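Local structure of sorbitol dehydrogenase (Gluconobacter oxydans, 5ITG) at residues A[35-39]-A[253-257]; A[60-64]-A[105-109]; A[75-81]-A[98-104]. The protein probably catalyses the NADP-dependent oxidation of D-sorbitol to L-sorbose. All coordinates share one frame; numbering follows the deposited sequence.

In the fold
All three contacts lie in the Rossmann domain of this substrate-free enzyme and reach the same mixed sheet. Contacts 2 and 3 share strand 93-106, contact 3 using residues 98-104 and contact 2 those that follow; their centres are about 15 Å apart. Contact 2 pairs that strand with strand 56-61, whereas contact 3 packs it against the end of helix 66-77. Contact 1 brings helix 35-39 to strand 255-258; its centre is about 13 Å from that of contact 3, and the two meet where Leu-253 CD1 packs 3.5 Å from Phe-75 CG. The turn before helix 35-39 is where a Rossmann fold would be expected to take the dinucleotide.

Contact 1 (A[35-39]-A[253-257]); sequences NFFRA and LPLVA
Leu-253 O takes a hydrogen bond from Arg-38 NH2, modelled at a very short 2.5 Å, a length best treated with reserve; the carbonyl oxygen lies at the edge of the guanidinium, near its plane. The arginine reaches it through a bend at chi3 (60°), which turns its flat end across Leu-253, the two side chains crossing at about a right angle. Leu-255 lays both methyls over a single face of the same guanidinium, CD1 above its centre and CD2 3.6 Å from NH2. Leu-255 CD1 also packs 3.8 Å from Arg-38 CB and 3.4 Å from Asn-35 O. Helix 35-39 follows strand 26-31 and a glycine-containing turn, consistent with the dinucleotide-binding beta-turn-alpha unit of Rossmann folds. It crosses strand 255-257 at 69° with the axes 9.0 Å apart, and that strand pairs in parallel with strand 82-87, whose Tyr-82 makes a cation-pi contact with Arg-38. An alanine at Arg-38 would probably leave Leu-253 O without its guanidinium donor and the methyls of Leu-255 facing a gap. Further along, Ala-39 CB meets Ala-257 CB at 4.0 Å and lies 4.1 Å from Leu-255 CD1.

Contact 2 (A[60-64]-A[105-109]); sequences VGLTG and LLAPA
Gly-61 bonds to strand 93-106 and the residue after it through both its backbone groups: its N donates to Leu-105 O at 2.8 Å, and its O accepts from Ala-107 N at 3.0 Å. Both bonds are fairly straight, at 165° and 153° at the hydrogen. Together they straddle Leu-106, the pattern of a parallel ladder, with Val-60 beside Leu-105 and Gly-61 beside Leu-106. Val-60 CA adds a C-H...O contact to Leu-105 O at 3.2 Å, while the backbone of Val-60 bonds on its other side to His-30 and Gly-32; strand 56-61 is thus an inner strand in the parallel part of the Rossmann sheet, flanked by strands 26-31 and 93-106.

Val-60 and Ala-107 meet through methyls: Val-60 CG1, held anti to the backbone N (chi1 -178°), lies 4.0 Å from Ala-107 CB, and this face of the sheet is covered by helix 111-119, where Val-114 touches both residues. Leu-106 points to the other face, against Ser-68, Lys-69 and Ala-72 of helix 66-77. Its CD2 is modelled 3.0 Å from Thr-63 O, with the first torsion away from a staggered position; the side chain looks strained, and the close approach is to be read with caution. The Thr-63 hydroxyl itself is hydrogen-bonded to Ser-68. Beyond the strand ends, the ring of Pro-108 lies against the turn that leaves Gly-61: its CG is 3.5 Å from Leu-62 O and 3.7 Å from Gly-64 N.

The polar pairing is therefore entirely main chain. It ends where one chain enters a 3-10 segment at Ala-107 and the other turns off after Gly-61, leaving the proline ring against the peptide groups of the turn.

Contact 3 (A[75-81]-A[98-104]); sequences FKAQDCL and MGALRDY
A Schellman motif ends helix 66-77, and its C-prime residue, Asp-79, turns its carbonyl oxygen to the guanidinium of Arg-102. NH1 and NH2 grip this one atom end-on, at 3.1 and 3.0 Å from Asp-79 O, which is tilted slightly out of the guanidinium plane. Bends at chi2 and chi3 fold the arginine back on its own segment, where NE gives a straight bond (166°) to Gly-99 O at 2.7 Å; three bonds to two carbonyls thus fix the group's rotation. Asp-79 and Cys-80, both with positive phi, form the middle of a type I' turn, and Phe-75 O accepts from both Gln-78 N and Cys-80 N. The turn carries the chain from this Rossmann helix into strand 82-87, which pairs antiparallel with strand 93-106. A water bridges Cys-80 O and Met-98 O. Deeper in, the rings of Phe-75 and Tyr-104 form an offset stack, centroids 4.7 Å apart and planes at 14°, with Tyr-104 CD2 over the rim of the Phe-75 ring. Leu-101 CD2 packs 3.8 Å from Phe-75 CE1. At the exposed side, Lys-76 NZ makes a salt bridge to Asp-103 OD1 at 3.2 Å, the amine meeting OD1 from above the carboxylate plane.

Contact 1 (A[35-39]-A[253-257])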
ATOM      1  N   ASN A  35       0.305  11.600   1.390  1.00 18.59           N
ATOM      2  CA  ASN A  35       1.721  11.326   1.532  1.00 17.93           C
ATOM      3  C   ASN A  35       2.255  10.220   0.632  1.00 17.85           C
ATOM      4  O   ASN A  35       3.325  10.364   0.051  1.00 16.56           O
ATOM      5  CB  ASN A  35       2.055  10.976   2.979  1.00 18.51           C
ATOM      6  CG  ASN A  35       1.692  12.077   3.940  1.00 20.29           C
ATOM      7  OD1 ASN A  35       1.835  13.256   3.628  1.00 21.31           O
ATOM      8  ND2 ASN A  35       1.228  11.696   5.128  1.00 23.15           N
ATOM      9  N   PHE A  36       1.523   9.117   0.524  1.00 16.11           N
ATOM     10  CA  PHE A  36       1.989   8.014  -0.301  1.00 15.79           C
ATOM     11  C   PHE A  36       2.204   8.448  -1.748  1.00 15.59           C
ATOM     12  O   PHE A  36       3.242   8.146  -2.351  1.00 16.21           O
ATOM     13  CB  PHE A  36       1.003   6.847  -0.255  1.00 17.45           C
ATOM     14  CG  PHE A  36       1.479   5.642  -1.009  1.00 19.59           C
ATOM     15  CD1 PHE A  36       2.623   4.966  -0.601  1.00 18.71           C
ATOM     16  CD2 PHE A  36       0.815   5.207  -2.150  1.00 17.77           C
ATOM     17  CE1 PHE A  36       3.101   3.872  -1.324  1.00 20.70           C
ATOM     18  CE2 PHE A  36       1.286   4.116  -2.880  1.00 19.09           C
ATOM     19  CZ  PHE A  36       2.430   3.450  -2.466  1.00 20.47           C
ATOM     20  N   PHE A  37       1.218   9.147  -2.301  1.00 13.90           N
ATOM     21  CA  PHE A  37       1.293   9.643  -3.675  1.00 15.51           C
ATOM     22  C   PHE A  37       2.535  10.506  -3.852  1.00 15.16           C
ATOM     23  O   PHE A  37       3.300  10.339  -4.800  1.00 16.95           O
ATOM     24  CB  PHE A  37       0.053  10.491  -4.013  1.00 14.13           C
ATOM     25  CG  PHE A  37       0.299  11.504  -5.106  1.00 17.32           C
ATOM     26  CD1 PHE A  37       0.432  11.100  -6.430  1.00 16.32           C
ATOM     27  CD2 PHE A  37       0.477  12.851  -4.799  1.00 16.95           C
ATOM     28  CE1 PHE A  37       0.745  12.024  -7.434  1.00 18.87           C
ATOM     29  CE2 PHE A  37       0.792  13.787  -5.798  1.00 18.53           C
ATOM     30  CZ  PHE A  37       0.927  13.370  -7.116  1.00 18.19           C
ATOM     31  N   ARG A  38       2.728  11.433  -2.924  1.00 16.76           N
ATOM     32  CA  ARG A  38       3.851  12.354  -2.989  1.00 16.91           C
ATOM     33  C   ARG A  38       5.231  11.699  -2.871  1.00 17.39           C
ATOM     34  O   ARG A  38       6.215  12.243  -3.377  1.00 18.94           O
ATOM     35  CB  ARG A  38       3.674  13.422  -1.918  1.00 17.23           C
ATOM     36  CG  ARG A  38       2.420  14.258  -2.117  1.00 20.14           C
ATOM     37  CD  ARG A  38       2.106  15.029  -0.850  1.00 28.24           C
ATOM     38  NE  ARG A  38       3.215  15.902  -0.513  1.00 27.44           N
ATOM     39  CZ  ARG A  38       3.506  16.322   0.714  1.00 28.66           C
ATOM     40  NH1 ARG A  38       2.770  15.952   1.752  1.00 26.78           N
ATOM     41  NH2 ARG A  38       4.550  17.115   0.893  1.00 27.27           N
ATOM     42  N   ALA A  39       5.300  10.536  -2.222  1.00 15.59           N
ATOM     43  CA  ALA A  39       6.569   9.829  -2.039  1.00 15.22           C
ATOM     44  C   ALA A  39       6.738   8.629  -2.966  1.00 15.77           C
ATOM     45  O   ALA A  39       7.814   8.030  -3.029  1.00 16.15           O
ATOM     46  CB  ALA A  39       6.698   9.372  -0.582  1.00 13.89           C
ATOM     47  N   LEU A 253       4.984  21.385   4.228  1.00 27.88           N
ATOM     48  CA  LEU A 253       4.508  20.052   3.864  1.00 26.87           C
ATOM     49  C   LEU A 253       5.630  19.019   3.705  1.00 26.17           C
ATOM     50  O   LEU A 253       5.720  18.340   2.684  1.00 23.37           O
ATOM     51  CB  LEU A 253       3.721  20.151   2.555  1.00 27.62           C
ATOM     52  CG  LEU A 253       2.625  21.218   2.591  1.00 28.88           C
ATOM     53  CD1 LEU A 253       2.182  21.562   1.184  1.00 30.15           C
ATOM     54  CD2 LEU A 253       1.462  20.714   3.435  1.00 29.34           C
ATOM     55  N   PRO A 254       6.489  18.871   4.723  1.00 25.93           N
ATOM     56  CA  PRO A 254       7.583  17.903   4.637  1.00 25.61           C
ATOM     57  C   PRO A 254       7.095  16.487   4.905  1.00 24.77           C
ATOM     58  O   PRO A 254       6.157  16.287   5.668  1.00 24.89           O
ATOM     59  CB  PRO A 254       8.530  18.376   5.727  1.00 26.78           C
ATOM     60  CG  PRO A 254       7.566  18.766   6.802  1.00 25.49           C
ATOM     61  CD  PRO A 254       6.506  19.556   6.029  1.00 26.85           C
ATOM     62  N   LEU A 255       7.727  15.509   4.269  1.00 24.51           N
ATOM     63  CA  LEU A 255       7.359  14.119   4.495  1.00 24.73           C
ATOM     64  C   LEU A 255       8.613  13.264   4.378  1.00 24.06           C
ATOM     65  O   LEU A 255       9.643  13.707   3.849  1.00 20.98           O
ATOM     66  CB  LEU A 255       6.279  13.650   3.506  1.00 27.72           C
ATOM     67  CG  LEU A 255       6.625  13.329   2.052  1.00 28.80           C
ATOM     68  CD1 LEU A 255       5.391  12.753   1.370  1.00 30.56           C
ATOM     69  CD2 LEU A 255       7.105  14.572   1.330  1.00 33.01           C
ATOM     70  N   VAL A 256       8.522  12.041   4.887  1.00 22.14           N
ATOM     71  CA  VAL A 256       9.650  11.126   4.877  1.00 21.46           C
ATOM     72  C   VAL A 256       9.188   9.725   4.475  1.00 20.17           C
ATOM     73  O   VAL A 256       8.051   9.341   4.721  1.00 19.49           O
ATOM     74  CB  VAL A 256      10.317  11.103   6.279  1.00 21.59           C
ATOM     75  CG1 VAL A 256       9.281  10.790   7.343  1.00 21.54           C
ATOM     76  CG2 VAL A 256      11.454  10.097   6.315  1.00 23.84           C
ATOM     77  N   ALA A 257      10.075   8.978   3.835  1.00 19.74           N
ATOM     78  CA  ALA A 257       9.752   7.624   3.401  1.00 18.20           C
ATOM     79  C   ALA A 257      11.012   6.783   3.495  1.00 17.00           C
ATOM     80  O   ALA A 257      12.115   7.327   3.578  1.00 15.40           O
ATOM     81  CB  ALA A 257       9.244   7.641   1.962  1.00 15.18           C
TER

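Contact 2 (A[60-64]-A[105-109])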
ATOM      1  N   VAL A  60      -5.653  16.942  -7.338  1.00 22.24           N
ATOM      2  CA  VAL A  60      -7.013  17.341  -7.004  1.00 21.21           C
ATOM      3  C   VAL A  60      -7.487  16.749  -5.681  1.00 22.30           C
ATOM      4  O   VAL A  60      -7.410  15.539  -5.465  1.00 21.73           O
ATOM      5  CB  VAL A  60      -8.016  16.911  -8.102  1.00 20.96           C
ATOM      6  CG1 VAL A  60      -9.417  17.392  -7.745  1.00 20.78           C
ATOM      7  CG2 VAL A  60      -7.592  17.468  -9.444  1.00 20.22           C
ATOM      8  N   GLY A  61      -7.967  17.617  -4.795  1.00 21.86           N
ATOM      9  CA  GLY A  61      -8.487  17.166  -3.516  1.00 22.75           C
ATOM     10  C   GLY A  61      -9.998  17.106  -3.660  1.00 23.66           C
ATOM     11  O   GLY A  61     -10.595  18.010  -4.247  1.00 24.50           O
ATOM     12  N   LEU A  62     -10.622  16.055  -3.139  1.00 25.08           N
ATOM     13  CA  LEU A  62     -12.071  15.896  -3.258  1.00 28.90           C
ATOM     14  C   LEU A  62     -12.900  16.572  -2.170  1.00 30.11           C
ATOM     15  O   LEU A  62     -14.075  16.868  -2.379  1.00 29.58           O
ATOM     16  CB  LEU A  62     -12.423  14.411  -3.302  1.00 29.47           C
ATOM     17  CG  LEU A  62     -11.950  13.668  -4.551  1.00 30.51           C
ATOM     18  CD1 LEU A  62     -11.995  12.170  -4.295  1.00 31.15           C
ATOM     19  CD2 LEU A  62     -12.822  14.056  -5.737  1.00 29.26           C
ATOM     20  N   THR A  63     -12.296  16.809  -1.009  1.00 32.55           N
ATOM     21  CA  THR A  63     -13.004  17.445   0.098  1.00 34.72           C
ATOM     22  C   THR A  63     -12.740  18.950   0.164  1.00 35.88           C
ATOM     23  O   THR A  63     -11.638  19.412  -0.121  1.00 36.70           O
ATOM     24  CB  THR A  63     -12.605  16.806   1.448  1.00 34.46           C
ATOM     25  OG1 THR A  63     -11.190  16.921   1.633  1.00 36.27           O
ATOM     26  CG2 THR A  63     -12.990  15.338   1.471  1.00 33.95           C
ATOM     27  N   GLY A  64     -13.761  19.711   0.542  1.00 37.50           N
ATOM     28  CA  GLY A  64     -13.606  21.152   0.633  1.00 39.86           C
ATOM     29  C   GLY A  64     -13.679  21.659   2.061  1.00 42.07           C
ATOM     30  O   GLY A  64     -14.021  22.817   2.300  1.00 41.81           O
ATOM     31  N   LEU A 105      -5.564  21.538  -6.995  1.00 29.70           N
ATOM     32  CA  LEU A 105      -6.909  22.094  -7.043  1.00 30.04           C
ATOM     33  C   LEU A 105      -7.870  21.458  -6.061  1.00 29.18           C
ATOM     34  O   LEU A 105      -7.848  20.248  -5.843  1.00 28.47           O
ATOM     35  CB  LEU A 105      -7.506  21.943  -8.444  1.00 28.91           C
ATOM     36  CG  LEU A 105      -6.926  22.747  -9.606  1.00 32.85           C
ATOM     37  CD1 LEU A 105      -5.488  22.354  -9.869  1.00 32.24           C
ATOM     38  CD2 LEU A 105      -7.784  22.505 -10.844  1.00 34.12           C
ATOM     39  N   LEU A 106      -8.713  22.292  -5.466  1.00 29.92           N
ATOM     40  CA  LEU A 106      -9.742  21.822  -4.556  1.00 31.46           C
ATOM     41  C   LEU A 106     -10.998  21.741  -5.419  1.00 32.37           C
ATOM     42  O   LEU A 106     -11.587  22.768  -5.769  1.00 32.43           O
ATOM     43  CB  LEU A 106      -9.955  22.817  -3.418  1.00 34.19           C
ATOM     44  CG  LEU A 106      -9.172  22.554  -2.136  1.00 36.02           C
ATOM     45  CD1 LEU A 106      -9.356  23.717  -1.171  1.00 37.06           C
ATOM     46  CD2 LEU A 106      -9.657  21.257  -1.514  1.00 37.31           C
ATOM     47  N   ALA A 107     -11.391  20.521  -5.772  1.00 32.17           N
ATOM     48  CA  ALA A 107     -12.559  20.296  -6.616  1.00 31.08           C
ATOM     49  C   ALA A 107     -13.778  21.137  -6.249  1.00 31.79           C
ATOM     50  O   ALA A 107     -14.354  21.809  -7.104  1.00 29.30           O
ATOM     51  CB  ALA A 107     -12.929  18.811  -6.608  1.00 32.92           C
ATOM     52  N   PRO A 108     -14.196  21.106  -4.975  1.00 32.63           N
ATOM     53  CA  PRO A 108     -15.364  21.892  -4.569  1.00 33.39           C
ATOM     54  C   PRO A 108     -15.284  23.381  -4.907  1.00 34.62           C
ATOM     55  O   PRO A 108     -16.297  23.994  -5.239  1.00 36.02           O
ATOM     56  CB  PRO A 108     -15.448  21.629  -3.067  1.00 33.96           C
ATOM     57  CG  PRO A 108     -14.948  20.215  -2.955  1.00 32.45           C
ATOM     58  CD  PRO A 108     -13.733  20.249  -3.868  1.00 32.27           C
ATOM     59  N   ALA A 109     -14.086  23.957  -4.834  1.00 35.05           N
ATOM     60  CA  ALA A 109     -13.891  25.374  -5.131  1.00 35.69           C
ATOM     61  C   ALA A 109     -14.342  25.744  -6.542  1.00 37.03           C
ATOM     62  O   ALA A 109     -14.869  26.835  -6.762  1.00 37.11           O
ATOM     63  CB  ALA A 109     -12.430  25.755  -4.935  1.00 35.78           C
TER

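Contact 3 (A[75-81]-A[98-104])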
ATOM      1  N   PHE A  75       0.151  24.515  -0.216  1.00 34.55           N
ATOM      2  CA  PHE A  75       0.775  23.959  -1.418  1.00 33.80           C
ATOM      3  C   PHE A  75       1.043  25.086  -2.413  1.00 33.68           C
ATOM      4  O   PHE A  75       2.172  25.276  -2.866  1.00 33.77           O
ATOM      5  CB  PHE A  75      -0.142  22.912  -2.064  1.00 32.80           C
ATOM      6  CG  PHE A  75       0.147  21.495  -1.637  1.00 31.75           C
ATOM      7  CD1 PHE A  75       1.256  20.814  -2.139  1.00 33.95           C
ATOM      8  CD2 PHE A  75      -0.682  20.843  -0.728  1.00 33.45           C
ATOM      9  CE1 PHE A  75       1.534  19.502  -1.741  1.00 32.41           C
ATOM     10  CE2 PHE A  75      -0.412  19.531  -0.320  1.00 32.72           C
ATOM     11  CZ  PHE A  75       0.699  18.862  -0.829  1.00 32.42           C
ATOM     12  N   LYS A  76      -0.001  25.837  -2.750  1.00 34.20           N
ATOM     13  CA  LYS A  76       0.138  26.948  -3.684  1.00 35.35           C
ATOM     14  C   LYS A  76       1.192  27.943  -3.191  1.00 34.90           C
ATOM     15  O   LYS A  76       1.932  28.518  -3.986  1.00 36.39           O
ATOM     16  CB  LYS A  76      -1.210  27.657  -3.861  1.00 36.87           C
ATOM     17  CG  LYS A  76      -2.303  26.778  -4.465  1.00 38.37           C
ATOM     18  CD  LYS A  76      -2.002  26.409  -5.920  1.00 39.56           C
ATOM     19  CE  LYS A  76      -2.038  27.637  -6.825  1.00 40.31           C
ATOM     20  NZ  LYS A  76      -1.838  27.295  -8.266  1.00 42.59           N
ATOM     21  N   ALA A  77       1.265  28.135  -1.879  1.00 34.94           N
ATOM     22  CA  ALA A  77       2.228  29.065  -1.294  1.00 35.93           C
ATOM     23  C   ALA A  77       3.672  28.672  -1.600  1.00 36.45           C
ATOM     24  O   ALA A  77       4.541  29.532  -1.752  1.00 36.18           O
ATOM     25  CB  ALA A  77       2.020  29.151   0.218  1.00 37.04           C
ATOM     26  N   GLN A  78       3.932  27.371  -1.689  1.00 35.87           N
ATOM     27  CA  GLN A  78       5.281  26.898  -1.980  1.00 36.41           C
ATOM     28  C   GLN A  78       5.420  26.470  -3.433  1.00 37.21           C
ATOM     29  O   GLN A  78       6.311  25.687  -3.772  1.00 36.38           O
ATOM     30  CB  GLN A  78       5.644  25.727  -1.064  1.00 36.94           C
ATOM     31  CG  GLN A  78       5.794  26.111   0.393  1.00 35.81           C
ATOM     32  CD  GLN A  78       6.114  24.925   1.282  1.00 36.94           C
ATOM     33  OE1 GLN A  78       6.269  25.071   2.495  1.00 36.10           O
ATOM     34  NE2 GLN A  78       6.215  23.741   0.684  1.00 34.58           N
ATOM     35  N   ASP A  79       4.542  26.997  -4.286  1.00 36.75           N
ATOM     36  CA  ASP A  79       4.547  26.666  -5.710  1.00 36.88           C
ATOM     37  C   ASP A  79       4.404  25.159  -5.898  1.00 35.50           C
ATOM     38  O   ASP A  79       4.938  24.586  -6.850  1.00 34.56           O
ATOM     39  CB  ASP A  79       5.841  27.156  -6.375  1.00 38.57           C
ATOM     40  CG  ASP A  79       5.895  28.670  -6.505  1.00 40.08           C
ATOM     41  OD1 ASP A  79       5.005  29.239  -7.169  1.00 41.62           O
ATOM     42  OD2 ASP A  79       6.826  29.291  -5.946  1.00 40.34           O
ATOM     43  N   CYS A  80       3.667  24.542  -4.974  1.00 34.59           N
ATOM     44  CA  CYS A  80       3.410  23.105  -4.965  1.00 33.08           C
ATOM     45  C   CYS A  80       4.657  22.258  -4.735  1.00 32.58           C
ATOM     46  O   CYS A  80       4.610  21.032  -4.847  1.00 33.26           O
ATOM     47  CB  CYS A  80       2.706  22.680  -6.256  1.00 32.66           C
ATOM     48  SG  CYS A  80       0.967  23.202  -6.323  1.00 32.57           S
ATOM     49  N   LEU A  81       5.766  22.915  -4.407  1.00 29.81           N
ATOM     50  CA  LEU A  81       7.026  22.227  -4.131  1.00 28.49           C
ATOM     51  C   LEU A  81       7.023  21.733  -2.685  1.00 27.22           C
ATOM     52  O   LEU A  81       6.466  22.384  -1.802  1.00 25.75           O
ATOM     53  CB  LEU A  81       8.211  23.182  -4.306  1.00 28.18           C
ATOM     54  CG  LEU A  81       8.534  23.779  -5.677  1.00 27.40           C
ATOM     55  CD1 LEU A  81       9.455  24.977  -5.483  1.00 27.13           C
ATOM     56  CD2 LEU A  81       9.187  22.736  -6.574  1.00 25.24           C
HETATM   57  N   MSE A  98      10.810  18.168  -4.421  1.00 26.90           N
HETATM   58  CA  MSE A  98      10.054  17.591  -5.523  1.00 27.28           C
HETATM   59  C   MSE A  98       9.294  18.632  -6.343  1.00 25.98           C
HETATM   60  O   MSE A  98       8.608  19.481  -5.783  1.00 27.39           O
HETATM   61  CB  MSE A  98       9.059  16.579  -4.956  1.00 29.25           C
HETATM   62  CG  MSE A  98       9.691  15.506  -4.086  1.00 33.41           C
HETATM   63 SE   MSE A  98      10.340  14.049  -5.152  0.79 37.97          SE
HETATM   64  CE  MSE A  98       8.617  13.304  -5.618  1.00 35.40           C
ATOM     65  N   GLY A  99       9.391  18.543  -7.667  1.00 25.02           N
ATOM     66  CA  GLY A  99       8.698  19.497  -8.514  1.00 24.57           C
ATOM     67  C   GLY A  99       7.639  18.947  -9.461  1.00 24.47           C
ATOM     68  O   GLY A  99       6.990  19.717 -10.171  1.00 23.68           O
ATOM     69  N   ALA A 100       7.437  17.630  -9.464  1.00 22.51           N
ATOM     70  CA  ALA A 100       6.463  17.001 -10.358  1.00 23.15           C
ATOM     71  C   ALA A 100       5.013  17.492 -10.239  1.00 23.13           C
ATOM     72  O   ALA A 100       4.288  17.531 -11.235  1.00 22.35           O
ATOM     73  CB  ALA A 100       6.505  15.480 -10.184  1.00 23.36           C
ATOM     74  N   LEU A 101       4.594  17.850  -9.029  1.00 22.85           N
ATOM     75  CA  LEU A 101       3.234  18.331  -8.782  1.00 24.51           C
ATOM     76  C   LEU A 101       3.201  19.820  -9.107  1.00 25.81           C
ATOM     77  O   LEU A 101       3.688  20.633  -8.323  1.00 24.99           O
ATOM     78  CB  LEU A 101       2.864  18.106  -7.315  1.00 22.09           C
ATOM     79  CG  LEU A 101       1.447  18.437  -6.845  1.00 22.34           C
ATOM     80  CD1 LEU A 101       0.432  17.581  -7.589  1.00 23.82           C
ATOM     81  CD2 LEU A 101       1.356  18.192  -5.352  1.00 22.63           C
ATOM     82  N   ARG A 102       2.622  20.172 -10.253  1.00 26.40           N
ATOM     83  CA  ARG A 102       2.592  21.566 -10.684  1.00 28.67           C
ATOM     84  C   ARG A 102       1.365  22.389 -10.316  1.00 30.30           C
ATOM     85  O   ARG A 102       1.363  23.606 -10.478  1.00 30.08           O
ATOM     86  CB  ARG A 102       2.832  21.646 -12.194  1.00 29.15           C
ATOM     87  CG  ARG A 102       4.266  21.316 -12.615  1.00 29.55           C
ATOM     88  CD  ARG A 102       5.269  22.330 -12.067  1.00 29.32           C
ATOM     89  NE  ARG A 102       5.737  22.000 -10.721  1.00 31.75           N
ATOM     90  CZ  ARG A 102       5.731  22.842  -9.689  1.00 32.51           C
ATOM     91  NH1 ARG A 102       5.272  24.078  -9.839  1.00 33.68           N
ATOM     92  NH2 ARG A 102       6.193  22.452  -8.507  1.00 32.31           N
ATOM     93  N   ASP A 103       0.317  21.737  -9.830  1.00 31.89           N
ATOM     94  CA  ASP A 103      -0.873  22.465  -9.421  1.00 32.85           C
ATOM     95  C   ASP A 103      -1.664  21.604  -8.455  1.00 33.73           C
ATOM     96  O   ASP A 103      -1.630  20.373  -8.536  1.00 33.56           O
ATOM     97  CB  ASP A 103      -1.747  22.817 -10.629  1.00 34.04           C
ATOM     98  CG  ASP A 103      -2.566  24.086 -10.410  1.00 37.10           C
ATOM     99  OD1 ASP A 103      -2.816  24.450  -9.238  1.00 35.61           O
ATOM    100  OD2 ASP A 103      -2.964  24.716 -11.415  1.00 38.53           O
ATOM    101  N   TYR A 104      -2.363  22.258  -7.535  1.00 32.07           N
ATOM    102  CA  TYR A 104      -3.181  21.565  -6.551  1.00 32.16           C
ATOM    103  C   TYR A 104      -4.543  22.250  -6.535  1.00 31.45           C
ATOM    104  O   TYR A 104      -4.662  23.406  -6.121  1.00 30.21           O
ATOM    105  CB  TYR A 104      -2.523  21.646  -5.172  1.00 34.41           C
ATOM    106  CG  TYR A 104      -3.223  20.846  -4.095  1.00 37.41           C
ATOM    107  CD1 TYR A 104      -4.475  21.227  -3.611  1.00 38.57           C
ATOM    108  CD2 TYR A 104      -2.629  19.704  -3.557  1.00 39.26           C
ATOM    109  CE1 TYR A 104      -5.120  20.485  -2.614  1.00 40.84           C
ATOM    110  CE2 TYR A 104      -3.263  18.957  -2.562  1.00 40.33           C
ATOM    111  CZ  TYR A 104      -4.506  19.351  -2.095  1.00 40.48           C
ATOM    112  OH  TYR A 104      -5.129  18.612  -1.118  1.00 39.74           O
TER
HETATM  113  O   HOH W   1       5.990  19.601  -6.587  1.00 29.36           O